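Local coordinates for protein N-alpha-acetyltransferase 35, NatC auxiliary subunit (Saccharomyces cerevisiae, PDB 6YGA) that serves as the auxiliary subunit of the NatC N-terminal acetyltransferase, which acetylates the N-terminal methionine of the L-A virus Gag protein, at residues Cys436-Thr439 with Tyr440-Leu444; Leu483-Ser486 with Gln487-Ile490; Asn526-Glu529 with Gln530-Thr534; Leu538-Leu541 with Leu542-Asn546. All coordinates share one frame; numbering follows the deposited sequence.

Interaction 1. Residues Cys436-Thr439 with Tyr440-Leu444. With EDO (1,2-ethanediol), chain C.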
loop_
_atom_site.group_PDB
_atom_site.type_symbol
_atom_site.label_atom_id
_atom_site.label_comp_id
_atom_site.label_asym_id
_atom_site.label_seq_id
_atom_site.Cartn_x
_atom_site.Cartn_y
_atom_site.Cartn_z
ATOM N N CYS B 436 -9.040 26.228 -18.163
ATOM C CA CYS B 436 -10.222 25.699 -17.488
ATOM C C CYS B 436 -10.726 24.436 -18.178
ATOM O O CYS B 436 -11.096 23.461 -17.514
ATOM C CB CYS B 436 -11.315 26.771 -17.440
ATOM S SG CYS B 436 -12.882 26.267 -16.690
ATOM N N SER B 437 -10.713 24.421 -19.514
ATOM C CA SER B 437 -11.171 23.247 -20.253
ATOM C C SER B 437 -10.272 22.042 -19.991
ATOM O O SER B 437 -10.759 20.941 -19.711
ATOM C CB SER B 437 -11.238 23.566 -21.748
ATOM O OG SER B 437 -11.269 22.390 -22.537
ATOM N N TRP B 438 -8.951 22.233 -20.070
ATOM C CA TRP B 438 -8.033 21.118 -19.850
ATOM C C TRP B 438 -8.091 20.626 -18.408
ATOM O O TRP B 438 -8.026 19.416 -18.157
ATOM C CB TRP B 438 -6.605 21.524 -20.214
ATOM C CG TRP B 438 -5.607 20.422 -20.013
ATOM C CD1 TRP B 438 -5.228 19.483 -20.928
ATOM C CD2 TRP B 438 -4.864 20.141 -18.819
ATOM N NE1 TRP B 438 -4.293 18.637 -20.380
ATOM C CE2 TRP B 438 -4.053 19.019 -19.086
ATOM C CE3 TRP B 438 -4.806 20.727 -17.551
ATOM C CZ2 TRP B 438 -3.194 18.474 -18.133
ATOM C CZ3 TRP B 438 -3.954 20.183 -16.607
ATOM C CH2 TRP B 438 -3.159 19.070 -16.903
ATOM N N THR B 439 -8.200 21.548 -17.448
ATOM C CA THR B 439 -8.356 21.148 -16.053
ATOM C C THR B 439 -9.621 20.322 -15.860
ATOM O O THR B 439 -9.619 19.331 -15.123
ATOM C CB THR B 439 -8.384 22.383 -15.150
ATOM O OG1 THR B 439 -7.247 23.209 -15.432
ATOM C CG2 THR B 439 -8.348 21.971 -13.682
ATOM N N TYR B 440 -10.712 20.713 -16.523
ATOM C CA TYR B 440 -11.955 19.959 -16.401
ATOM C C TYR B 440 -11.792 18.546 -16.943
ATOM O O TYR B 440 -12.278 17.582 -16.338
ATOM C CB TYR B 440 -13.086 20.691 -17.121
ATOM C CG TYR B 440 -14.430 20.011 -17.004
ATOM C CD1 TYR B 440 -15.054 19.869 -15.770
ATOM C CD2 TYR B 440 -15.080 19.526 -18.130
ATOM C CE1 TYR B 440 -16.286 19.254 -15.661
ATOM C CE2 TYR B 440 -16.309 18.911 -18.032
ATOM C CZ TYR B 440 -16.909 18.777 -16.797
ATOM O OH TYR B 440 -18.136 18.162 -16.702
ATOM N N PHE B 441 -11.096 18.402 -18.073
ATOM C CA PHE B 441 -10.862 17.075 -18.633
ATOM C C PHE B 441 -10.097 16.187 -17.659
ATOM O O PHE B 441 -10.441 15.013 -17.481
ATOM C CB PHE B 441 -10.100 17.179 -19.953
ATOM C CG PHE B 441 -9.497 15.880 -20.395
ATOM C CD1 PHE B 441 -10.285 14.900 -20.980
ATOM C CD2 PHE B 441 -8.147 15.631 -20.210
ATOM C CE1 PHE B 441 -9.734 13.699 -21.379
ATOM C CE2 PHE B 441 -7.592 14.431 -20.606
ATOM C CZ PHE B 441 -8.384 13.464 -21.192
HETATM N N MSE B 442 -9.057 16.723 -17.030
HETATM C CA MSE B 442 -8.256 15.954 -16.088
HETATM C C MSE B 442 -9.038 15.608 -14.825
HETATM O O MSE B 442 -8.943 14.490 -14.319
HETATM C CB MSE B 442 -6.987 16.719 -15.723
HETATM C CG MSE B 442 -6.045 16.908 -16.894
HETATM SE SE MSE B 442 -5.260 15.222 -17.474
HETATM C CE MSE B 442 -4.186 14.870 -15.888
ATOM N N LYS B 443 -9.810 16.568 -14.313
ATOM C CA LYS B 443 -10.600 16.307 -13.115
ATOM C C LYS B 443 -11.644 15.226 -13.368
ATOM O O LYS B 443 -11.770 14.274 -12.591
ATOM C CB LYS B 443 -11.273 17.591 -12.632
ATOM C CG LYS B 443 -11.996 17.433 -11.307
ATOM C CD LYS B 443 -12.793 18.671 -10.962
ATOM C CE LYS B 443 -13.990 18.822 -11.883
ATOM N NZ LYS B 443 -14.740 20.073 -11.594
ATOM N N LEU B 444 -12.397 15.353 -14.464
ATOM C CA LEU B 444 -13.481 14.412 -14.732
ATOM C C LEU B 444 -12.940 13.029 -15.086
ATOM O O LEU B 444 -13.525 12.010 -14.697
ATOM C CB LEU B 444 -14.377 14.957 -15.842
ATOM C CG LEU B 444 -15.692 14.215 -16.079
ATOM C CD1 LEU B 444 -16.373 13.898 -14.756
ATOM C CD2 LEU B 444 -16.611 15.041 -16.966
HETATM C C1 EDO C . -2.584 15.502 -22.798
HETATM O O1 EDO C . -3.486 16.387 -23.472
HETATM C C2 EDO C . -3.220 15.000 -21.507
HETATM O O2 EDO C . -3.503 16.106 -20.641
#

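Interaction 2. Residues Leu483-Ser486 with Gln487-Ile490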
loop_
_atom_site.group_PDB
_atom_site.type_symbol
_atom_site.label_atom_id
_atom_site.label_comp_id
_atom_site.label_asym_id
_atom_site.label_seq_id
_atom_site.Cartn_x
_atom_site.Cartn_y
_atom_site.Cartn_z
ATOM N N LEU B 483 -16.175 16.347 -24.552
ATOM C CA LEU B 483 -15.233 16.028 -25.620
ATOM C C LEU B 483 -15.837 16.293 -26.994
ATOM O O LEU B 483 -15.132 16.728 -27.913
ATOM C CB LEU B 483 -14.781 14.575 -25.513
ATOM C CG LEU B 483 -13.844 14.225 -24.360
ATOM C CD1 LEU B 483 -13.614 12.728 -24.339
ATOM C CD2 LEU B 483 -12.522 14.981 -24.471
ATOM N N LYS B 484 -17.137 16.036 -27.157
ATOM C CA LYS B 484 -17.770 16.254 -28.454
ATOM C C LYS B 484 -17.786 17.734 -28.812
ATOM O O LYS B 484 -17.531 18.106 -29.964
ATOM C CB LYS B 484 -19.189 15.684 -28.453
ATOM C CG LYS B 484 -19.826 15.623 -29.831
ATOM C CD LYS B 484 -19.019 14.719 -30.751
ATOM C CE LYS B 484 -19.460 14.839 -32.196
ATOM N NZ LYS B 484 -18.684 13.907 -33.061
ATOM N N ASP B 485 -18.079 18.594 -27.832
ATOM C CA ASP B 485 -18.019 20.033 -28.057
ATOM C C ASP B 485 -16.593 20.485 -28.345
ATOM O O ASP B 485 -16.369 21.341 -29.209
ATOM C CB ASP B 485 -18.586 20.777 -26.848
ATOM C CG ASP B 485 -20.052 20.456 -26.592
ATOM O OD1 ASP B 485 -20.687 19.800 -27.446
ATOM O OD2 ASP B 485 -20.571 20.862 -25.532
ATOM N N SER B 486 -15.612 19.918 -27.633
ATOM C CA SER B 486 -14.216 20.242 -27.909
ATOM C C SER B 486 -13.847 19.899 -29.347
ATOM O O SER B 486 -13.167 20.679 -30.022
ATOM C CB SER B 486 -13.296 19.502 -26.935
ATOM O OG SER B 486 -13.556 19.867 -25.591
ATOM N N GLN B 487 -14.291 18.737 -29.834
ATOM C CA GLN B 487 -13.949 18.326 -31.191
ATOM C C GLN B 487 -14.688 19.156 -32.232
ATOM O O GLN B 487 -14.172 19.358 -33.338
ATOM C CB GLN B 487 -14.243 16.838 -31.388
ATOM C CG GLN B 487 -13.588 16.255 -32.628
ATOM C CD GLN B 487 -13.868 14.780 -32.802
ATOM O OE1 GLN B 487 -15.024 14.357 -32.848
ATOM N NE2 GLN B 487 -12.808 13.985 -32.900
ATOM N N ASN B 488 -15.888 19.644 -31.903
ATOM C CA ASN B 488 -16.599 20.532 -32.818
ATOM C C ASN B 488 -15.874 21.864 -32.967
ATOM O O ASN B 488 -15.819 22.427 -34.068
ATOM C CB ASN B 488 -18.037 20.748 -32.337
ATOM C CG ASN B 488 -18.891 19.491 -32.441
ATOM O OD1 ASN B 488 -18.583 18.573 -33.202
ATOM N ND2 ASN B 488 -19.979 19.453 -31.678
ATOM N N ASP B 489 -15.308 22.388 -31.875
ATOM C CA ASP B 489 -14.529 23.619 -31.970
ATOM C C ASP B 489 -13.289 23.419 -32.832
ATOM O O ASP B 489 -12.925 24.299 -33.623
ATOM C CB ASP B 489 -14.133 24.107 -30.577
ATOM C CG ASP B 489 -15.303 24.673 -29.808
ATOM O OD1 ASP B 489 -16.386 24.828 -30.408
ATOM O OD2 ASP B 489 -15.143 24.961 -28.605
ATOM N N ILE B 490 -12.629 22.268 -32.690
ATOM C CA ILE B 490 -11.476 21.962 -33.533
ATOM C C ILE B 490 -11.888 21.923 -34.997
ATOM O O ILE B 490 -11.226 22.507 -35.864
ATOM C CB ILE B 490 -10.831 20.633 -33.100
ATOM C CG1 ILE B 490 -10.350 20.713 -31.650
ATOM C CG2 ILE B 490 -9.685 20.277 -34.038
ATOM C CD1 ILE B 490 -9.284 21.762 -31.418
#

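Interaction 3. Residues Asn526-Glu529 with Gln530-Thr534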
loop_
_atom_site.group_PDB
_atom_site.type_symbol
_atom_site.label_atom_id
_atom_site.label_comp_id
_atom_site.label_asym_id
_atom_site.label_seq_id
_atom_site.Cartn_x
_atom_site.Cartn_y
_atom_site.Cartn_z
ATOM N N ASN B 526 1.494 26.837 -39.310
ATOM C CA ASN B 526 1.602 26.965 -37.863
ATOM C C ASN B 526 0.456 26.343 -37.078
ATOM O O ASN B 526 0.621 26.109 -35.875
ATOM C CB ASN B 526 1.713 28.447 -37.466
ATOM C CG ASN B 526 3.033 29.071 -37.884
ATOM O OD1 ASN B 526 3.292 29.277 -39.071
ATOM N ND2 ASN B 526 3.869 29.391 -36.904
ATOM N N GLU B 527 -0.689 26.066 -37.704
ATOM C CA GLU B 527 -1.865 25.660 -36.940
ATOM C C GLU B 527 -2.511 24.370 -37.436
ATOM O O GLU B 527 -3.022 23.584 -36.630
ATOM C CB GLU B 527 -2.903 26.783 -36.946
ATOM C CG GLU B 527 -2.481 28.012 -36.163
ATOM C CD GLU B 527 -3.522 29.109 -36.196
ATOM O OE1 GLU B 527 -4.462 29.012 -37.014
ATOM O OE2 GLU B 527 -3.402 30.067 -35.404
HETATM N N MSE B 528 -2.500 24.139 -38.746
HETATM C CA MSE B 528 -3.257 23.033 -39.332
HETATM C C MSE B 528 -2.809 21.656 -38.845
HETATM O O MSE B 528 -3.640 20.824 -38.483
HETATM C CB MSE B 528 -3.171 23.078 -40.858
HETATM C CG MSE B 528 -4.051 22.046 -41.549
HETATM SE SE MSE B 528 -5.941 22.185 -41.063
HETATM C CE MSE B 528 -6.687 22.279 -42.862
ATOM N N GLU B 529 -1.495 21.421 -38.840
ATOM C CA GLU B 529 -0.985 20.109 -38.457
ATOM C C GLU B 529 -1.382 19.756 -37.027
ATOM O O GLU B 529 -1.756 18.611 -36.743
ATOM C CB GLU B 529 0.533 20.072 -38.627
ATOM C CG GLU B 529 1.173 18.734 -38.300
ATOM C CD GLU B 529 2.668 18.729 -38.557
ATOM O OE1 GLU B 529 3.179 19.713 -39.136
ATOM O OE2 GLU B 529 3.333 17.742 -38.180
ATOM N N GLN B 530 -1.325 20.731 -36.114
ATOM C CA GLN B 530 -1.711 20.471 -34.731
ATOM C C GLN B 530 -3.218 20.273 -34.599
ATOM O O GLN B 530 -3.672 19.447 -33.798
ATOM C CB GLN B 530 -1.239 21.611 -33.829
ATOM C CG GLN B 530 -1.557 21.397 -32.360
ATOM C CD GLN B 530 -0.899 20.149 -31.807
ATOM O OE1 GLN B 530 0.326 20.060 -31.738
ATOM N NE2 GLN B 530 -1.710 19.175 -31.416
ATOM N N LEU B 531 -4.010 21.021 -35.374
ATOM C CA LEU B 531 -5.458 20.839 -35.346
ATOM C C LEU B 531 -5.847 19.434 -35.787
ATOM O O LEU B 531 -6.700 18.793 -35.163
ATOM C CB LEU B 531 -6.138 21.884 -36.228
ATOM C CG LEU B 531 -6.260 23.299 -35.663
ATOM C CD1 LEU B 531 -6.637 24.281 -36.763
ATOM C CD2 LEU B 531 -7.285 23.335 -34.539
ATOM N N GLN B 532 -5.232 18.935 -36.862
ATOM C CA GLN B 532 -5.537 17.581 -37.308
ATOM C C GLN B 532 -5.128 16.557 -36.261
ATOM O O GLN B 532 -5.864 15.600 -35.995
ATOM C CB GLN B 532 -4.846 17.291 -38.639
ATOM C CG GLN B 532 -5.345 18.137 -39.798
ATOM C CD GLN B 532 -6.754 17.771 -40.237
ATOM O OE1 GLN B 532 -7.273 16.710 -39.886
ATOM N NE2 GLN B 532 -7.378 18.650 -41.013
ATOM N N ALA B 533 -3.957 16.742 -35.648
ATOM C CA ALA B 533 -3.505 15.800 -34.630
ATOM C C ALA B 533 -4.427 15.825 -33.418
ATOM O O ALA B 533 -4.791 14.775 -32.877
ATOM C CB ALA B 533 -2.064 16.113 -34.227
ATOM N N THR B 534 -4.815 17.025 -32.976
ATOM C CA THR B 534 -5.757 17.138 -31.868
ATOM C C THR B 534 -7.109 16.534 -32.230
ATOM O O THR B 534 -7.729 15.846 -31.410
ATOM C CB THR B 534 -5.905 18.605 -31.463
ATOM O OG1 THR B 534 -4.661 19.077 -30.932
ATOM C CG2 THR B 534 -6.991 18.775 -30.412
#

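Interaction 4. Residues Leu538-Leu541 with Leu542-Asn546. With EDO (1,2-ethanediol), chain D; EDO (1,2-ethanediol), chain E.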
loop_
_atom_site.group_PDB
_atom_site.type_symbol
_atom_site.label_atom_id
_atom_site.label_comp_id
_atom_site.label_asym_id
_atom_site.label_seq_id
_atom_site.Cartn_x
_atom_site.Cartn_y
_atom_site.Cartn_z
ATOM N N LEU B 538 -8.773 13.591 -30.068
ATOM C CA LEU B 538 -10.115 13.630 -29.491
ATOM C C LEU B 538 -10.991 12.519 -30.050
ATOM O O LEU B 538 -11.915 12.052 -29.374
ATOM C CB LEU B 538 -10.764 14.992 -29.743
ATOM C CG LEU B 538 -10.098 16.184 -29.055
ATOM C CD1 LEU B 538 -10.734 17.491 -29.491
ATOM C CD2 LEU B 538 -10.171 16.026 -27.544
ATOM N N ASN B 539 -10.717 12.083 -31.280
ATOM C CA ASN B 539 -11.447 10.953 -31.838
ATOM C C ASN B 539 -11.202 9.689 -31.024
ATOM O O ASN B 539 -12.123 8.895 -30.802
ATOM C CB ASN B 539 -11.043 10.744 -33.294
ATOM C CG ASN B 539 -12.229 10.526 -34.193
ATOM O OD1 ASN B 539 -12.841 11.482 -34.672
ATOM N ND2 ASN B 539 -12.570 9.265 -34.427
ATOM N N TYR B 540 -9.964 9.489 -30.566
ATOM C CA TYR B 540 -9.658 8.328 -29.738
ATOM C C TYR B 540 -10.298 8.444 -28.358
ATOM O O TYR B 540 -10.840 7.462 -27.838
ATOM C CB TYR B 540 -8.144 8.155 -29.616
ATOM C CG TYR B 540 -7.718 7.317 -28.431
ATOM C CD1 TYR B 540 -7.987 5.956 -28.388
ATOM C CD2 TYR B 540 -7.043 7.887 -27.358
ATOM C CE1 TYR B 540 -7.600 5.184 -27.306
ATOM C CE2 TYR B 540 -6.649 7.123 -26.271
ATOM C CZ TYR B 540 -6.931 5.770 -26.251
ATOM O OH TYR B 540 -6.549 4.995 -25.177
ATOM N N LEU B 541 -10.241 9.633 -27.751
ATOM C CA LEU B 541 -10.847 9.820 -26.436
ATOM C C LEU B 541 -12.352 9.592 -26.486
ATOM O O LEU B 541 -12.934 9.033 -25.549
ATOM C CB LEU B 541 -10.537 11.220 -25.906
ATOM C CG LEU B 541 -9.078 11.518 -25.556
ATOM C CD1 LEU B 541 -8.932 12.955 -25.086
ATOM C CD2 LEU B 541 -8.571 10.550 -24.496
ATOM N N LEU B 542 -12.999 10.021 -27.571
ATOM C CA LEU B 542 -14.434 9.800 -27.706
ATOM C C LEU B 542 -14.752 8.317 -27.825
ATOM O O LEU B 542 -15.729 7.836 -27.241
ATOM C CB LEU B 542 -14.974 10.570 -28.910
ATOM C CG LEU B 542 -15.210 12.062 -28.678
ATOM C CD1 LEU B 542 -15.435 12.790 -29.994
ATOM C CD2 LEU B 542 -16.397 12.256 -27.751
ATOM N N LYS B 543 -13.931 7.572 -28.572
ATOM C CA LYS B 543 -14.142 6.132 -28.685
ATOM C C LYS B 543 -13.897 5.430 -27.354
ATOM O O LYS B 543 -14.622 4.493 -27.000
ATOM C CB LYS B 543 -13.240 5.543 -29.769
ATOM C CG LYS B 543 -13.938 5.331 -31.096
ATOM C CD LYS B 543 -13.306 4.196 -31.885
ATOM C CE LYS B 543 -14.185 3.807 -33.061
ATOM N NZ LYS B 543 -15.544 3.386 -32.615
ATOM N N GLU B 544 -12.883 5.864 -26.603
ATOM C CA GLU B 544 -12.610 5.224 -25.321
ATOM C C GLU B 544 -13.699 5.533 -24.303
ATOM O O GLU B 544 -14.133 4.641 -23.565
ATOM C CB GLU B 544 -11.247 5.650 -24.785
ATOM C CG GLU B 544 -10.944 5.053 -23.421
ATOM C CD GLU B 544 -9.495 5.197 -23.013
ATOM O OE1 GLU B 544 -9.008 6.343 -22.931
ATOM O OE2 GLU B 544 -8.843 4.158 -22.776
ATOM N N ILE B 545 -14.157 6.787 -24.248
ATOM C CA ILE B 545 -15.162 7.146 -23.253
ATOM C C ILE B 545 -16.507 6.514 -23.592
ATOM O O ILE B 545 -17.294 6.197 -22.692
ATOM C CB ILE B 545 -15.268 8.678 -23.110
ATOM C CG1 ILE B 545 -16.076 9.037 -21.864
ATOM C CG2 ILE B 545 -15.903 9.304 -24.339
ATOM C CD1 ILE B 545 -15.514 8.434 -20.587
ATOM N N ASN B 546 -16.794 6.312 -24.880
ATOM C CA ASN B 546 -18.025 5.624 -25.252
ATOM C C ASN B 546 -17.971 4.147 -24.881
ATOM O O ASN B 546 -19.008 3.549 -24.571
ATOM C CB ASN B 546 -18.301 5.797 -26.744
ATOM C CG ASN B 546 -19.095 7.054 -27.044
ATOM O OD1 ASN B 546 -20.280 7.142 -26.720
ATOM N ND2 ASN B 546 -18.448 8.031 -27.667
HETATM C C1 EDO D . -12.633 1.923 -21.685
HETATM O O1 EDO D . -12.844 1.907 -20.265
HETATM C C2 EDO D . -11.145 1.867 -22.003
HETATM O O2 EDO D . -10.419 2.759 -21.151
HETATM C C1 EDO E . -5.784 3.137 -19.319
HETATM O O1 EDO E . -6.035 2.846 -17.940
HETATM C C2 EDO E . -7.062 3.651 -19.970
HETATM O O2 EDO E . -6.791 4.044 -21.321
#

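Interaction 1. Residues Cys436-Thr439 with Tyr440-Leu444
Backbone bonds from Tyr440 N to Cys436 O, Phe441 N to Ser437 O, Met442 N to Trp438 O and Lys443 N to Thr439 O make residues 436-444 a regular alpha-helical run of helix 433-456. On this run Trp438 and the selenomethionine Met442, one turn apart, form a Met-aromatic contact reinforced by a CH-pi contact. CG of Met442 sits over one face of the indole, 3.5 Å from the centroid of the six-membered ring of Trp438 and 13° off its normal; the nearest ring atom is CZ2. Bent at chi2 and chi3, the Met442 chain leaves SE oblique to the same ring, 4.6 Å from the Trp438 centroid, and it is the methylene rather than the selenium that covers the face. Trp438 also packs on helix 360-372, touching His367 and Val368 and meeting Tyr364 edge-to-face. Thr439 OG1 turns back to the carbonyl of Tyr435 within the helix, while Lys443 NZ leaves the segments for a salt bridge with Asp421. A 1,2-ethanediol, probably from the crystallisation liquor, satisfies the buried indole nitrogen and also bonds to His367 O. Its O2 accepts from Trp438 NE1 at 2.7 Å with an N-H...O angle of 141°, and lies 3.7 Å from Met442 SE.

Interaction 2. Residues Leu483-Ser486 with Gln487-Ile490
With CG anti to the backbone N (chi1 -169°) and a bend at chi2 (61°), Lys484 folds along the helix toward Gln487 and Asn488, whose side chains stand one turn further on. Gln487 is also anti at chi1 but then runs straight, which carries its amide toward helix 511-564, with OE1 left facing the lysine end; Lys484 NZ stops 3.7 Å from Gln487 OE1, a loose polar approach. The other end of this amide has firmer partners on the next helix, where Gln487 NE2 bonds to Lys535 O and to the side chain of Asn539. Asn488 behaves differently. Its amide lies back over the preceding turn, CG being 3.1 Å from Lys484 O. OD1 and ND2 of Asn488 are almost equally far from that oxygen, at 3.4 and 3.3 Å, and neither is bonded to it. Lys484 O is held instead by Asn488 N at 3.0 Å. Ser486 OG bonds back to Phe482 O in the turn before. Lys484, Asp485, Asn488 and Asp489 form the exposed side, two acids and a lysine among them, whereas Leu483, Gln487 and Ile490 are buried. Ile490 places CG1 3.3 Å from Ser486 O, the carbonyl that also accepts its N-H. This is an amphipathic helix, packed through Leu483 and Gln487 on helix 511-564, which follows it in the chain and runs antiparallel to it as a helical hairpin, in a region assigned to the TPR-like repeats of the NAA35 family.

Interaction 3. Residues Asn526-Glu529 with Gln530-Thr534
Leu531 packs back over the carbonyl of Glu527 in helix 511-564, the second arm of an antiparallel helical hairpin, and forms the tight part of this one-turn contact. Leu531 N bonds to Glu527 O at 3.0 Å, and CG of the same leucine lies 3.4 Å from that oxygen. With CG beside the backbone N (chi1 -77°), the leucine lies back along the turn before. Beyond it the leucine branches are buried against Ile490 and Ile494 of helix 465-506 and against Ala373 of a loop. The helix is less regular at 526-528, a wider pi-type turn within it, but the bonds from Gln532 N to Met528 O and from Ala533 N to Glu529 O restore the alpha spacing. The solvent side is looser. The side chain of Glu529, exposed and extended, touches only Gln530 N across the contact, through CB and CG; its carboxylate takes no part. Between the two extremes, the selenomethionine Met528 and Gln532 run alongside each other in the same direction. Gln532 CG stays 3.4 Å from Met528 O, but the bent chain brings its NE2 only to 3.8 Å from Met528 SE, an approach of van der Waals kind. Met528 also touches His498, and Gln532 touches Ile494, both on helix 465-506. Gln530, bent at chi2 (61°), directs its amide down the helix: NE2 donates to Thr534 OG1 at 3.0 Å, with that oxygen lying in the amide plane.

Interaction 4. Residues Leu538-Leu541 with Leu542-Asn546
Glu544 crosses the side chain of Tyr540 at a slant, one turn further along helix 511-564, and its successive atoms trace the contact. CB is 3.6 Å from Tyr540 O, the carbonyl that accepts Glu544 N. With CG anti to the backbone N (chi1 178°) the chain runs outward; CG passes 3.3 Å from O2 of one 1,2-ethanediol (chain D). CD lies close to O2 of this diol and of a second, chain E, both probably from the crystallisation liquor. The carboxylate stands near the phenol end, its plane turned 47° from the tyrosine ring, and OE1 lies 3.6 Å from Tyr540 OH. OE2 is the gripped oxygen: it accepts from O2 of the chain D diol at 2.7 Å and from O2 of the chain E diol at 2.5 Å, with a weak further bond to Tyr675 OH. Tyr540 OH has its own firm partner in the same Tyr675 hydroxyl. Further round, Leu542 O takes two donors of Asn546 from opposite faces of its plane, N at 3.0 Å and ND2 at 2.8 Å. Leu542 itself lies back against the carbonyl of Leu538. Three neighbouring helices pack on the rest: Leu542 and Ile545 lean on helix 465-506, Leu541 and Ile545 on helix 433-456, and Tyr540 with Lys543 on Ile647 of helix 619-653.

In the fold
All four contacts are single-turn pairings along three successive long helices of the TPR-like region. Interactions 1 and 4 are buried, interaction 2 is partly buried, and interaction 3 is a surface contact. Interactions 3 and 4 share helix 511-564, which packs against the helix of interaction 2: Leu483 CB meets Leu542 CD2 at 3.6 Å, while Ile490 CD1 meets Thr534 CG2 at 3.9 Å. Phe441 of interaction 1 touches both Leu483 of interaction 2 and Leu541 of interaction 4. Chemistry differs with place: an aromatic face in interaction 1, a partly exposed carboxylate beside a buried phenol in interaction 4, a loose lysine-amide approach in interaction 2, and in interaction 3 a buried leucine with a selenium-amide contact.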